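Local coordinates for okadaic acid binding protein 2-alpha (Halichondria okadai, PDB 4WRI) that binds the polyether toxin okadaic acid and is implicated in accumulation of the toxin by its sponge host, at residues 82-85 with 86-90. Residues are numbered along the deposited sequence; the frame is centred on the assembly and turned at random.
Sequences YRLT and ESQYV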
loop_
_atom_site.group_PDB
_atom_site.type_symbol
_atom_site.label_atom_id
_atom_site.label_comp_id
_atom_site.label_asym_id
_atom_site.label_seq_id
_atom_site.Cartn_x
_atom_site.Cartn_y
_atom_site.Cartn_z
ATOM N N TYR A 82 0.127 0.023 22.334
ATOM C CA TYR A 82 -0.169 -1.268 21.692
ATOM C C TYR A 82 0.831 -1.569 20.574
ATOM O O TYR A 82 1.151 -0.687 19.759
ATOM C CB TYR A 82 -1.588 -1.303 21.163
ATOM C CG TYR A 82 -1.960 -2.594 20.469
ATOM C CD1 TYR A 82 -2.244 -3.747 21.196
ATOM C CD2 TYR A 82 -2.030 -2.662 19.081
ATOM C CE1 TYR A 82 -2.575 -4.918 20.553
ATOM C CE2 TYR A 82 -2.374 -3.820 18.445
ATOM C CZ TYR A 82 -2.640 -4.949 19.175
ATOM O OH TYR A 82 -2.994 -6.108 18.523
ATOM N N ARG A 83 1.342 -2.792 20.551
ATOM C CA ARG A 83 2.340 -3.213 19.582
ATOM C C ARG A 83 1.782 -4.227 18.601
ATOM O O ARG A 83 1.586 -5.395 18.962
ATOM C CB ARG A 83 3.527 -3.836 20.294
ATOM C CG ARG A 83 4.139 -2.945 21.355
ATOM C CD ARG A 83 5.008 -3.773 22.249
ATOM N NE ARG A 83 5.907 -2.958 23.049
ATOM C CZ ARG A 83 7.126 -3.337 23.413
ATOM N NH1 ARG A 83 7.602 -4.520 23.058
ATOM N NH2 ARG A 83 7.893 -2.508 24.116
ATOM N N LEU A 84 1.566 -3.819 17.356
ATOM C CA LEU A 84 0.974 -4.703 16.355
ATOM C C LEU A 84 2.077 -5.483 15.655
ATOM O O LEU A 84 2.958 -4.904 15.023
ATOM C CB LEU A 84 0.182 -3.883 15.339
ATOM C CG LEU A 84 -0.455 -4.675 14.203
ATOM C CD1 LEU A 84 -1.611 -5.540 14.717
ATOM C CD2 LEU A 84 -0.938 -3.686 13.146
ATOM N N THR A 85 2.042 -6.808 15.772
ATOM C CA THR A 85 3.093 -7.626 15.176
ATOM C C THR A 85 2.851 -7.919 13.699
ATOM O O THR A 85 1.728 -7.809 13.225
ATOM C CB THR A 85 3.252 -8.980 15.900
ATOM O OG1 THR A 85 2.063 -9.773 15.726
ATOM C CG2 THR A 85 3.530 -8.776 17.386
ATOM N N GLU A 86 3.896 -8.355 13.004
ATOM C CA GLU A 86 3.761 -8.700 11.590
ATOM C C GLU A 86 2.671 -9.746 11.339
ATOM O O GLU A 86 1.812 -9.557 10.484
ATOM C CB GLU A 86 5.089 -9.216 11.048
ATOM C CG GLU A 86 5.057 -9.638 9.589
ATOM C CD GLU A 86 6.323 -10.363 9.219
ATOM O OE1 GLU A 86 6.300 -11.603 9.104
ATOM O OE2 GLU A 86 7.372 -9.699 9.060
ATOM N N SER A 87 2.677 -10.832 12.107
ATOM C CA SER A 87 1.712 -11.895 11.826
ATOM C C SER A 87 0.305 -11.437 12.139
ATOM O O SER A 87 -0.669 -11.839 11.482
ATOM C CB SER A 87 2.067 -13.149 12.613
ATOM O OG SER A 87 1.914 -12.940 14.001
ATOM N N GLN A 88 0.185 -10.555 13.122
ATOM C CA GLN A 88 -1.124 -10.024 13.462
ATOM C C GLN A 88 -1.647 -9.108 12.355
ATOM O O GLN A 88 -2.841 -9.141 12.033
ATOM C CB GLN A 88 -1.093 -9.278 14.791
ATOM C CG GLN A 88 -2.478 -8.961 15.315
ATOM C CD GLN A 88 -3.288 -10.197 15.534
ATOM O OE1 GLN A 88 -2.873 -11.093 16.276
ATOM N NE2 GLN A 88 -4.456 -10.263 14.912
ATOM N N TYR A 89 -0.774 -8.283 11.777
ATOM C CA TYR A 89 -1.224 -7.458 10.683
ATOM C C TYR A 89 -1.766 -8.334 9.566
ATOM O O TYR A 89 -2.796 -8.013 8.974
ATOM C CB TYR A 89 -0.095 -6.575 10.139
ATOM C CG TYR A 89 -0.547 -5.888 8.864
ATOM C CD1 TYR A 89 -1.470 -4.837 8.897
ATOM C CD2 TYR A 89 -0.116 -6.343 7.612
ATOM C CE1 TYR A 89 -1.940 -4.252 7.713
ATOM C CE2 TYR A 89 -0.572 -5.760 6.431
ATOM C CZ TYR A 89 -1.487 -4.721 6.495
ATOM O OH TYR A 89 -1.956 -4.159 5.339
ATOM N N VAL A 90 -1.080 -9.438 9.277
ATOM C CA VAL A 90 -1.525 -10.325 8.203
ATOM C C VAL A 90 -2.960 -10.833 8.467
ATOM O O VAL A 90 -3.806 -10.797 7.585
ATOM C CB VAL A 90 -0.538 -11.483 7.969
ATOM C CG1 VAL A 90 -1.094 -12.502 6.973
ATOM C CG2 VAL A 90 0.816 -10.940 7.500
#
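Tyr82 reaches along the chain with its phenol to meet Gln88, OH lying 4.3 Å from Gln88 CG, at the outer margin of a strand-to-helix junction with an N-cap. Here the short strand 84-85, paired antiparallel with 33-34, runs directly into helix 86-96, an arrangement resembling the paired loops of EF-hand proteins, in which two such short strands lie side by side. Leu84 carries the apolar part of the junction. Its side chain crosses that of Gln88 at about a right angle, and CD1 approaches Gln88 CG to 3.6 Å; it gets there because chi1 of 178° puts CG opposite the backbone N, beside the carbonyl carbon. The other methyl, CD2, packs 4.3 Å from Tyr89 CB and lies near the plane of the Tyr89 ring, at its edge. Trp68 and Cys72 of helix 61-72 touch the same leucine, while the Tyr89 ring meets Trp24 edge-to-face, its OH is hydrogen-bonded to His71 NE2, and its side chain lies about 6 Å from the bound okadaic acid. Thr85, the N-cap residue, offers two acceptors to the beginning of the helix. Its carbonyl O receives Tyr89 N at 2.9 Å in a nearly straight bond (160° at the hydrogen), the first i to i+4 link of the helix. Next to it, Glu86 turns from the strand and extends to a salt bridge with Arg22, tying the first helical turn to helix 11-27. The Thr85 hydroxyl covers another backbone NH of that turn: chi1 of 65° sets OG1 between the backbone N and the carbonyl carbon, turned to the helix start, where it accepts a weak, bent bond from Gln88 N at 3.3 Å and also touches Gln88 CB.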